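Local coordinates for formate oxidase (Aspergillus oryzae, PDB 5ZU3), which probably oxidises formate as a flavoenzyme of the GMC oxidoreductase family, here carrying its FAD in the 8-formyl form, at residues S95-T100 with K553-V558; K230-N235 with K242-V247; A369-A374 with N453-I458. The protein carries 1 engineered substitution. All coordinates share one frame; numbering follows the deposited sequence.

Interaction 1 of 3, residues S95-T100 with K553-V558; sequences SLNYFT and KIQNSV. Engineered in segment 553-558: Lys-553 (natural residue Arg). With FAY ([(2R,3S,4R,5R)-5-(6-amino-9H-purin-9-yl)-3,4-dihydroxytetrahydrofuran-2-yl]methyl (2R,3S,4S)-5-(8-formyl-7-methyl-2,4-dioxo-3,4-dihydrobenzo[g]pteridin-10(2H)-yl)-2,3,4-trihydroxypentyl dihydrogen diphosphate), chain D.
Asn-97 and Gln-555 meet at about a right angle beside the flavin of a GMC oxidoreductase, where a loop of the N-terminal part and the start of helix 555-572 enclose the pyrimidine end of the cofactor. Their amide planes stand 86° apart. ND2 of Asn-97 donates to OE1 of Gln-555 at 2.9 Å, nearly in its own amide plane but from above the carbonyl plane of the acceptor. At the other end of the same amide, NE2 of Gln-555 gives a hydrogen bond of 3.0 Å to Thr-100 O, so an amide that can donate and accept suits this buried place. Asn-97 CG lies between backbone N and carbonyl carbon (chi1 69°), which swings the amide so that ND2 meets Gln-555 while OD1 closes an Asx turn with Phe-99 N. The backbone sets Asn-97 CB against the flavin, 3.3 Å from C9A.

The backbone reads the flavin edge: Thr-100 O accepts from N3 at 2.8 Å, and Gln-555 N donates to O2 at 2.8 Å. Outside the segments, Thr-202 OG1 is hydrogen-bonded to Gln-555 NE2. Tyr-98 spreads one ring face over flavin C6. Lys-553, an engineered replacement of the natural arginine, runs past the pyrimidine ring and crosses Thr-100 at about a right angle. Its NZ donates to Thr-100 OG1 and to flavin O4, each at 3.0 Å.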
loop_
_atom_site.group_PDB
_atom_site.type_symbol
_atom_site.label_atom_id
_atom_site.label_comp_id
_atom_site.label_asym_id
_atom_site.label_seq_id
_atom_site.Cartn_x
_atom_site.Cartn_y
_atom_site.Cartn_z
ATOM N N SER A 95 -7.020 7.240 -1.889
ATOM C CA SER A 95 -8.399 7.464 -2.318
ATOM C C SER A 95 -9.048 6.244 -2.971
ATOM O O SER A 95 -10.219 6.333 -3.362
ATOM C CB SER A 95 -8.504 8.661 -3.258
ATOM O OG SER A 95 -8.234 9.885 -2.585
ATOM N N LEU A 96 -8.301 5.137 -3.190
ATOM C CA LEU A 96 -8.914 3.926 -3.730
ATOM C C LEU A 96 -8.403 2.637 -3.084
ATOM O O LEU A 96 -8.648 1.560 -3.634
ATOM C CB LEU A 96 -8.724 3.822 -5.274
ATOM C CG LEU A 96 -7.379 4.020 -5.973
ATOM C CD1 LEU A 96 -6.345 3.007 -5.500
ATOM C CD2 LEU A 96 -7.522 3.949 -7.494
ATOM N N ASN A 97 -7.746 2.697 -1.919
ATOM C CA ASN A 97 -7.224 1.471 -1.320
ATOM C C ASN A 97 -8.318 0.771 -0.523
ATOM O O ASN A 97 -9.460 1.240 -0.448
ATOM C CB ASN A 97 -5.984 1.760 -0.463
ATOM C CG ASN A 97 -6.273 2.553 0.822
ATOM O OD1 ASN A 97 -7.409 2.682 1.283
ATOM N ND2 ASN A 97 -5.204 3.061 1.423
ATOM N N TYR A 98 -7.973 -0.359 0.103
ATOM C CA TYR A 98 -8.961 -1.169 0.818
ATOM C C TYR A 98 -8.825 -1.030 2.333
ATOM O O TYR A 98 -9.109 -1.962 3.089
ATOM C CB TYR A 98 -8.904 -2.633 0.360
ATOM C CG TYR A 98 -9.045 -2.717 -1.149
ATOM C CD1 TYR A 98 -9.912 -1.858 -1.826
ATOM C CD2 TYR A 98 -8.280 -3.596 -1.901
ATOM C CE1 TYR A 98 -10.020 -1.875 -3.204
ATOM C CE2 TYR A 98 -8.388 -3.635 -3.287
ATOM C CZ TYR A 98 -9.263 -2.772 -3.930
ATOM O OH TYR A 98 -9.369 -2.793 -5.298
ATOM N N PHE A 99 -8.369 0.143 2.770
ATOM C CA PHE A 99 -8.621 0.742 4.080
ATOM C C PHE A 99 -7.881 0.163 5.286
ATOM O O PHE A 99 -7.757 0.872 6.295
ATOM C CB PHE A 99 -10.110 0.625 4.414
ATOM C CG PHE A 99 -11.017 1.048 3.322
ATOM C CD1 PHE A 99 -11.192 2.399 3.036
ATOM C CD2 PHE A 99 -11.725 0.103 2.584
ATOM C CE1 PHE A 99 -12.048 2.811 2.035
ATOM C CE2 PHE A 99 -12.574 0.501 1.573
ATOM C CZ PHE A 99 -12.727 1.868 1.293
ATOM N N THR A 100 -7.302 -1.042 5.183
ATOM C CA THR A 100 -6.744 -1.672 6.375
ATOM C C THR A 100 -5.557 -0.868 6.875
ATOM O O THR A 100 -4.713 -0.424 6.094
ATOM C CB THR A 100 -6.304 -3.112 6.124
ATOM O OG1 THR A 100 -7.267 -3.809 5.334
ATOM C CG2 THR A 100 -6.179 -3.836 7.436
ATOM N N LYS A 553 -0.062 -4.787 5.087
ATOM C CA LYS A 553 -0.432 -3.635 4.267
ATOM C C LYS A 553 0.280 -2.373 4.763
ATOM O O LYS A 553 0.478 -2.177 5.968
ATOM C CB LYS A 553 -1.942 -3.436 4.295
ATOM C CG LYS A 553 -2.752 -4.690 4.017
ATOM C CD LYS A 553 -4.041 -4.314 3.322
ATOM C CE LYS A 553 -5.037 -5.445 3.269
ATOM N NZ LYS A 553 -6.359 -4.997 2.757
ATOM N N ILE A 554 0.607 -1.471 3.833
ATOM C CA ILE A 554 1.703 -0.530 4.063
ATOM C C ILE A 554 1.253 0.920 4.204
ATOM O O ILE A 554 2.108 1.793 4.411
ATOM C CB ILE A 554 2.771 -0.644 2.955
ATOM C CG1 ILE A 554 2.174 -0.260 1.594
ATOM C CG2 ILE A 554 3.411 -2.032 2.913
ATOM C CD1 ILE A 554 3.219 0.210 0.604
ATOM N N GLN A 555 -0.043 1.217 4.127
ATOM C CA GLN A 555 -0.432 2.622 4.146
ATOM C C GLN A 555 -0.032 3.288 5.456
ATOM O O GLN A 555 0.220 4.504 5.483
ATOM C CB GLN A 555 -1.934 2.782 3.886
ATOM C CG GLN A 555 -2.829 2.841 5.108
ATOM C CD GLN A 555 -4.297 3.176 4.750
ATOM O OE1 GLN A 555 -4.579 4.115 4.016
ATOM N NE2 GLN A 555 -5.215 2.378 5.250
ATOM N N ASN A 556 0.032 2.507 6.547
ATOM C CA ASN A 556 0.426 3.038 7.850
ATOM C C ASN A 556 1.878 3.503 7.842
ATOM O O ASN A 556 2.196 4.560 8.395
ATOM C CB ASN A 556 0.181 1.992 8.941
ATOM C CG ASN A 556 0.319 2.567 10.355
ATOM O OD1 ASN A 556 0.308 1.824 11.332
ATOM N ND2 ASN A 556 0.451 3.889 10.463
ATOM N N SER A 557 2.784 2.721 7.263
ATOM C CA SER A 557 4.163 3.192 7.164
ATOM C C SER A 557 4.292 4.375 6.203
ATOM O O SER A 557 5.164 5.239 6.383
ATOM C CB SER A 557 5.096 2.052 6.745
ATOM O OG SER A 557 4.748 1.501 5.494
ATOM N N VAL A 558 3.443 4.441 5.181
ATOM C CA VAL A 558 3.581 5.530 4.229
ATOM C C VAL A 558 3.161 6.854 4.869
ATOM O O VAL A 558 3.806 7.892 4.672
ATOM C CB VAL A 558 2.797 5.200 2.946
ATOM C CG1 VAL A 558 2.749 6.394 2.010
ATOM C CG2 VAL A 558 3.416 3.990 2.269
HETATM P P FAY D . 2.236 7.154 -1.777
HETATM N N1 FAY D . -2.498 -0.118 2.047
HETATM C C2 FAY D . -3.058 -0.373 3.285
HETATM O O2 FAY D . -2.422 -0.188 4.327
HETATM N N3 FAY D . -4.374 -0.792 3.365
HETATM C C4 FAY D . -5.031 -1.260 2.256
HETATM O O4 FAY D . -5.967 -2.043 2.402
HETATM N N5 FAY D . -4.887 -1.632 -0.125
HETATM C C6 FAY D . -5.195 -1.484 -2.482
HETATM C C7 FAY D . -4.947 -0.860 -3.691
HETATM C C8 FAY D . -3.863 0.024 -3.792
HETATM O O8 FAY D . -2.785 1.625 -5.135
HETATM C C9 FAY D . -3.246 0.470 -2.621
HETATM P PA FAY D . 0.360 7.628 -3.818
HETATM C "C1'" FAY D . -1.340 0.583 -0.288
HETATM C C10 FAY D . -3.310 -0.203 0.948
HETATM N N10 FAY D . -2.754 0.083 -0.267
HETATM N N1A FAY D . 2.133 14.154 -12.518
HETATM O O1A FAY D . -0.009 6.822 -5.017
HETATM C C1B FAY D . 0.372 11.680 -8.178
HETATM O O1P FAY D . 2.022 8.510 -1.169
HETATM C "C2'" FAY D . -1.340 2.106 -0.105
HETATM O "O2'" FAY D . -2.551 2.697 -0.548
HETATM C C2A FAY D . 1.307 14.667 -11.542
HETATM O O2A FAY D . -0.659 7.555 -2.719
HETATM C C2B FAY D . -0.685 10.588 -8.199
HETATM O O2B FAY D . -1.877 10.969 -8.889
HETATM O O2P FAY D . 3.634 6.579 -1.666
HETATM C "C3'" FAY D . -0.192 2.761 -0.862
HETATM O "O3'" FAY D . 1.046 2.110 -0.621
HETATM N N3A FAY D . 0.916 13.904 -10.455
HETATM C C3B FAY D . -0.889 10.358 -6.717
HETATM O O3B FAY D . -1.791 11.333 -6.284
HETATM O O3P FAY D . 1.798 7.141 -3.321
HETATM C "C4'" FAY D . -0.082 4.240 -0.506
HETATM O "O4'" FAY D . -1.318 4.895 -0.722
HETATM C C4A FAY D . 1.361 12.623 -10.344
HETATM C C4B FAY D . 0.443 10.716 -6.085
HETATM O O4B FAY D . 1.212 11.322 -7.109
HETATM C C4X FAY D . -4.489 -0.949 1.004
HETATM C "C5'" FAY D . 1.040 4.818 -1.360
HETATM O "O5'" FAY D . 1.249 6.157 -0.992
HETATM C C5A FAY D . 2.199 12.093 -11.321
HETATM C C5B FAY D . 1.192 9.543 -5.476
HETATM O O5B FAY D . 0.561 9.178 -4.269
HETATM C C5X FAY D . -4.433 -1.194 -1.355
HETATM C C6A FAY D . 2.586 12.852 -12.419
HETATM N N6A FAY D . 3.177 12.238 -13.455
HETATM N N7A FAY D . 2.497 10.833 -10.968
HETATM C C7M FAY D . -5.755 -1.304 -4.884
HETATM C C8A FAY D . 1.876 10.530 -9.811
HETATM C C8M FAY D . -3.689 0.821 -5.023
HETATM C C9A FAY D . -3.494 -0.171 -1.410
HETATM N N9A FAY D . 1.175 11.627 -9.403
HETATM O O HOH W 1 -1.641 0.176 6.785
#

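Interaction 2 of 3, residues K230-N235 with K242-V247; sequences KRLIIN and KGVTVV
With its CG1 set beside the backbone N (chi1 -51°), Ile-233 reaches across the strand pair to Thr-245, whose OG1 likewise lies beside its own N (chi1 -58°). The two side chains cross at about a right angle, and CG1 of Ile-233 rests 3.4 Å from OG1 of Thr-245. The threonine's other branch, CG2, turns to the aliphatic chain of Lys-230, 3.9 Å from its CD. Extended Lys-230 lies side by side with Thr-245 and carries its amine on to a salt bridge with Glu-253.

These strands form an antiparallel beta hairpin. A classic beta bulge sets Lys-230 and Arg-231 both opposite Thr-245: Lys-230 N donates to Thr-245 O at 2.7 Å, whereas Arg-231 N makes only a weak bond to it. Thr-245 N returns a nearly straight bond to Arg-231 O (2.9 Å, 174°). Behind, Leu-232 CD2 and Val-244 CG2 meet at 4.2 Å, and Val-244 also packs on Val-10 and Val-12.

Threonine suits the face of Arg-231, Ile-233 and Thr-245 because its branches differ: the methyl packs on lysine carbons, while the buried hydroxyl is satisfied by Asn-255 and by a water that accepts a weak bond from Arg-231 NH1.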
loop_
_atom_site.group_PDB
_atom_site.type_symbol
_atom_site.label_atom_id
_atom_site.label_comp_id
_atom_site.label_asym_id
_atom_site.label_seq_id
_atom_site.Cartn_x
_atom_site.Cartn_y
_atom_site.Cartn_z
ATOM N N LYS A 230 6.266 17.366 -15.769
ATOM C CA LYS A 230 7.191 17.118 -16.852
ATOM C C LYS A 230 8.573 16.779 -16.328
ATOM O O LYS A 230 9.178 15.800 -16.768
ATOM C CB LYS A 230 7.256 18.334 -17.779
ATOM C CG LYS A 230 8.247 18.167 -18.905
ATOM C CD LYS A 230 8.478 19.486 -19.610
ATOM C CE LYS A 230 9.639 19.411 -20.589
ATOM N NZ LYS A 230 9.840 20.766 -21.191
ATOM N N ARG A 231 9.038 17.521 -15.333
ATOM C CA ARG A 231 10.415 17.444 -14.884
ATOM C C ARG A 231 10.560 18.295 -13.627
ATOM O O ARG A 231 9.806 19.255 -13.423
ATOM C CB ARG A 231 11.375 17.935 -15.976
ATOM C CG ARG A 231 12.825 17.697 -15.639
ATOM C CD ARG A 231 13.794 18.593 -16.422
ATOM N NE ARG A 231 13.866 18.272 -17.845
ATOM C CZ ARG A 231 13.435 19.078 -18.802
ATOM N NH1 ARG A 231 12.890 20.245 -18.473
ATOM N NH2 ARG A 231 13.547 18.721 -20.074
ATOM N N LEU A 232 11.496 17.907 -12.765
ATOM C CA LEU A 232 11.975 18.812 -11.739
ATOM C C LEU A 232 12.925 19.846 -12.336
ATOM O O LEU A 232 13.719 19.543 -13.230
ATOM C CB LEU A 232 12.681 18.044 -10.634
ATOM C CG LEU A 232 11.769 17.110 -9.874
ATOM C CD1 LEU A 232 12.614 16.197 -8.981
ATOM C CD2 LEU A 232 10.760 17.932 -9.083
ATOM N N ILE A 233 12.852 21.070 -11.822
ATOM C CA ILE A 233 13.726 22.152 -12.256
ATOM C C ILE A 233 14.983 22.112 -11.393
ATOM O O ILE A 233 14.942 22.416 -10.197
ATOM C CB ILE A 233 13.027 23.510 -12.171
ATOM C CG1 ILE A 233 11.677 23.434 -12.886
ATOM C CG2 ILE A 233 13.925 24.606 -12.761
ATOM C CD1 ILE A 233 10.917 24.751 -12.935
ATOM N N ILE A 234 16.093 21.719 -12.012
ATOM C CA ILE A 234 17.383 21.532 -11.360
ATOM C C ILE A 234 18.360 22.565 -11.901
ATOM O O ILE A 234 18.510 22.704 -13.118
ATOM C CB ILE A 234 17.944 20.122 -11.614
ATOM C CG1 ILE A 234 16.918 19.053 -11.282
ATOM C CG2 ILE A 234 19.193 19.897 -10.787
ATOM C CD1 ILE A 234 16.466 19.104 -9.833
ATOM N N ASN A 235 18.987 23.318 -11.011
ATOM C CA ASN A 235 20.151 24.126 -11.364
ATOM C C ASN A 235 21.431 23.311 -11.161
ATOM O O ASN A 235 21.730 22.901 -10.035
ATOM C CB ASN A 235 20.153 25.410 -10.538
ATOM C CG ASN A 235 21.327 26.312 -10.844
ATOM O OD1 ASN A 235 22.486 25.882 -10.885
ATOM N ND2 ASN A 235 21.020 27.566 -11.143
ATOM N N LYS A 242 14.954 23.796 -7.912
ATOM C CA LYS A 242 14.285 25.094 -7.771
ATOM C C LYS A 242 12.764 25.012 -7.787
ATOM O O LYS A 242 12.103 25.994 -7.425
ATOM C CB LYS A 242 14.774 26.064 -8.868
ATOM C CG LYS A 242 16.324 26.230 -8.895
ATOM C CD LYS A 242 16.772 27.605 -9.328
ATOM C CE LYS A 242 16.670 28.601 -8.175
ATOM N NZ LYS A 242 17.573 28.261 -7.019
ATOM N N GLY A 243 12.196 23.899 -8.241
ATOM C CA GLY A 243 10.754 23.814 -8.440
ATOM C C GLY A 243 10.414 22.680 -9.395
ATOM O O GLY A 243 11.131 21.673 -9.466
ATOM N N VAL A 244 9.306 22.857 -10.121
ATOM C CA VAL A 244 8.794 21.784 -10.968
ATOM C C VAL A 244 8.087 22.381 -12.180
ATOM O O VAL A 244 7.451 23.437 -12.104
ATOM C CB VAL A 244 7.838 20.851 -10.179
ATOM C CG1 VAL A 244 6.614 21.629 -9.702
ATOM C CG2 VAL A 244 7.428 19.647 -11.024
ATOM N N THR A 245 8.187 21.673 -13.299
ATOM C CA THR A 245 7.467 21.987 -14.521
ATOM C C THR A 245 6.335 20.973 -14.711
ATOM O O THR A 245 6.574 19.763 -14.675
ATOM C CB THR A 245 8.438 21.962 -15.709
ATOM O OG1 THR A 245 9.506 22.904 -15.479
ATOM C CG2 THR A 245 7.705 22.308 -17.009
ATOM N N VAL A 246 5.112 21.465 -14.925
ATOM C CA VAL A 246 3.934 20.631 -15.113
ATOM C C VAL A 246 3.259 21.032 -16.417
ATOM O O VAL A 246 3.496 22.113 -16.963
ATOM C CB VAL A 246 2.928 20.756 -13.949
ATOM C CG1 VAL A 246 3.607 20.472 -12.625
ATOM C CG2 VAL A 246 2.306 22.147 -13.940
ATOM N N VAL A 247 2.387 20.149 -16.906
ATOM C CA VAL A 247 1.615 20.397 -18.117
ATOM C C VAL A 247 0.137 20.369 -17.755
ATOM O O VAL A 247 -0.322 19.452 -17.061
ATOM C CB VAL A 247 1.968 19.381 -19.221
ATOM C CG1 VAL A 247 1.171 19.639 -20.483
ATOM C CG2 VAL A 247 3.430 19.515 -19.542
HETATM O O HOH W 2 11.703 22.060 -16.617
#

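Interaction 3 of 3, residues A369-A374 with N453-I458; sequences AEYRKA and NDLDII
Glu-370 opens the contact by lying over the end of Ile-458: its CG stands anti to the backbone N (chi1 -170°), and the extended chain runs past the isoleucine CD1, which is 3.5 Å from Glu-370 CD. Isoleucine fits here, since its CG1-CD1 arm extends to put the terminal methyl beside the glutamate's CB, CG and CD. The carboxylate then approaches Asp-454, its OE1 3.7 Å from that residue's CB. The two acids have like charge, with OE1 and Asp-454 OD2 4.4 Å apart, but the aspartate is paired through OD1 with Arg-74, which should ease the repulsion.

One residue on, Tyr-371 touches Leu-455 CD2 through its ring carbon CD2 at 4.2 Å, while its hydroxyl bonds to Asp-382. Ala-374, one turn after Glu-370, offers just a methyl, and the small side chain lets Leu-455 CD1 come within 3.9 Å of its CB. Leucine suits this spot because both methyls reach Ala-374 CB, and CD2 also meets the tyrosine ring.

Asn-453 N-caps the second helix, its OD1 accepting from Leu-455 N. The segment axes come within 10.2 Å, their N-to-C directions 128° apart; the side chains join helix 369-377 to the start of helix 454-473, which packs through Ile-457 on helix 494-504.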
loop_
_atom_site.group_PDB
_atom_site.type_symbol
_atom_site.label_atom_id
_atom_site.label_comp_id
_atom_site.label_asym_id
_atom_site.label_seq_id
_atom_site.Cartn_x
_atom_site.Cartn_y
_atom_site.Cartn_z
ATOM N N ALA A 369 11.419 -30.577 1.660
ATOM C CA ALA A 369 12.852 -30.842 1.676
ATOM C C ALA A 369 13.642 -29.616 1.229
ATOM O O ALA A 369 14.697 -29.308 1.795
ATOM C CB ALA A 369 13.175 -32.043 0.791
ATOM N N GLU A 370 13.134 -28.893 0.226
ATOM C CA GLU A 370 13.858 -27.723 -0.254
ATOM C C GLU A 370 13.911 -26.614 0.801
ATOM O O GLU A 370 14.959 -25.974 0.976
ATOM C CB GLU A 370 13.244 -27.229 -1.554
ATOM C CG GLU A 370 14.085 -26.176 -2.221
ATOM C CD GLU A 370 13.595 -25.828 -3.616
ATOM O OE1 GLU A 370 13.923 -24.715 -4.077
ATOM O OE2 GLU A 370 12.860 -26.642 -4.228
ATOM N N TYR A 371 12.811 -26.378 1.527
ATOM C CA TYR A 371 12.882 -25.411 2.627
ATOM C C TYR A 371 13.881 -25.861 3.684
ATOM O O TYR A 371 14.626 -25.038 4.228
ATOM C CB TYR A 371 11.520 -25.159 3.271
ATOM C CG TYR A 371 11.641 -24.208 4.450
ATOM C CD1 TYR A 371 11.919 -24.680 5.743
ATOM C CD2 TYR A 371 11.511 -22.842 4.272
ATOM C CE1 TYR A 371 12.056 -23.814 6.810
ATOM C CE2 TYR A 371 11.636 -21.964 5.342
ATOM C CZ TYR A 371 11.913 -22.459 6.607
ATOM O OH TYR A 371 12.056 -21.596 7.660
ATOM N N ARG A 372 13.911 -27.157 4.000
ATOM C CA ARG A 372 14.845 -27.626 5.027
ATOM C C ARG A 372 16.302 -27.401 4.613
ATOM O O ARG A 372 17.118 -26.933 5.420
ATOM C CB ARG A 372 14.597 -29.104 5.374
ATOM C CG ARG A 372 13.410 -29.302 6.319
ATOM C CD ARG A 372 13.114 -30.770 6.710
ATOM N NE ARG A 372 13.301 -31.745 5.637
ATOM C CZ ARG A 372 12.313 -32.286 4.942
ATOM N NH1 ARG A 372 11.065 -31.930 5.190
ATOM N NH2 ARG A 372 12.579 -33.163 3.979
ATOM N N LYS A 373 16.652 -27.741 3.364
ATOM C CA LYS A 373 17.992 -27.444 2.851
ATOM C C LYS A 373 18.333 -25.965 2.978
ATOM O O LYS A 373 19.450 -25.608 3.375
ATOM C CB LYS A 373 18.110 -27.829 1.373
ATOM C CG LYS A 373 19.566 -27.801 0.865
ATOM C CD LYS A 373 19.728 -28.025 -0.652
ATOM C CE LYS A 373 18.888 -29.148 -1.222
ATOM N NZ LYS A 373 18.376 -28.765 -2.583
ATOM N N ALA A 374 17.383 -25.088 2.633
ATOM C CA ALA A 374 17.676 -23.659 2.591
ATOM C C ALA A 374 17.834 -23.082 3.989
ATOM O O ALA A 374 18.651 -22.190 4.203
ATOM C CB ALA A 374 16.589 -22.908 1.813
ATOM N N ASN A 453 12.812 -16.176 -6.523
ATOM C CA ASN A 453 13.355 -17.271 -5.727
ATOM C C ASN A 453 12.304 -18.365 -5.577
ATOM O O ASN A 453 11.180 -18.092 -5.166
ATOM C CB ASN A 453 13.805 -16.783 -4.344
ATOM C CG ASN A 453 14.777 -17.747 -3.659
ATOM O OD1 ASN A 453 14.551 -18.972 -3.608
ATOM N ND2 ASN A 453 15.843 -17.190 -3.083
ATOM N N ASP A 454 12.669 -19.593 -5.944
ATOM C CA ASP A 454 11.768 -20.733 -5.800
ATOM C C ASP A 454 11.217 -20.880 -4.378
ATOM O O ASP A 454 10.099 -21.377 -4.189
ATOM C CB ASP A 454 12.521 -21.991 -6.199
ATOM C CG ASP A 454 12.573 -22.196 -7.700
ATOM O OD1 ASP A 454 12.128 -21.305 -8.463
ATOM O OD2 ASP A 454 13.085 -23.258 -8.109
ATOM N N LEU A 455 11.977 -20.460 -3.363
ATOM C CA LEU A 455 11.501 -20.623 -1.990
ATOM C C LEU A 455 10.226 -19.833 -1.722
ATOM O O LEU A 455 9.384 -20.274 -0.930
ATOM C CB LEU A 455 12.581 -20.217 -1.000
ATOM C CG LEU A 455 12.670 -21.149 0.202
ATOM C CD1 LEU A 455 13.279 -22.524 -0.191
ATOM C CD2 LEU A 455 13.435 -20.471 1.365
ATOM N N ASP A 456 10.055 -18.675 -2.370
ATOM C CA ASP A 456 8.809 -17.928 -2.219
ATOM C C ASP A 456 7.636 -18.738 -2.753
ATOM O O ASP A 456 6.529 -18.654 -2.214
ATOM C CB ASP A 456 8.878 -16.569 -2.933
ATOM C CG ASP A 456 9.637 -15.480 -2.140
ATOM O OD1 ASP A 456 9.985 -15.679 -0.954
ATOM O OD2 ASP A 456 9.881 -14.388 -2.719
ATOM N N ILE A 457 7.849 -19.512 -3.831
ATOM C CA ILE A 457 6.776 -20.364 -4.351
ATOM C C ILE A 457 6.417 -21.439 -3.337
ATOM O O ILE A 457 5.235 -21.728 -3.108
ATOM C CB ILE A 457 7.160 -20.989 -5.715
ATOM C CG1 ILE A 457 7.407 -19.927 -6.785
ATOM C CG2 ILE A 457 6.094 -21.965 -6.204
ATOM C CD1 ILE A 457 7.854 -20.556 -8.115
ATOM N N ILE A 458 7.429 -22.030 -2.699
ATOM C CA ILE A 458 7.183 -23.057 -1.689
ATOM C C ILE A 458 6.401 -22.460 -0.529
ATOM O O ILE A 458 5.390 -23.016 -0.086
ATOM C CB ILE A 458 8.515 -23.690 -1.231
ATOM C CG1 ILE A 458 9.068 -24.594 -2.335
ATOM C CG2 ILE A 458 8.353 -24.452 0.070
ATOM C CD1 ILE A 458 10.535 -24.905 -2.201
#

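Interaction 1 is the deepest of the three, wholly buried about 5 Å from the chain centre, whereas interactions 2 and 3 are only partly buried, each about 27 Å out. Their chemistry follows from this: in 95-100 with 553-558 backbone groups and a lysine amine hold the flavin while side-chain amides tie the segments to each other, backbone hydrogen bonds unite the strands of 230-235 with 242-247, and mainly apolar contact, with two acids near its rim, joins the helices of 369-374 and 453-458. The three share no secondary-structure element. Both outer contacts fall within the long chain loop closed by interaction 1, one after the other, and their centres lie about 46 Å apart.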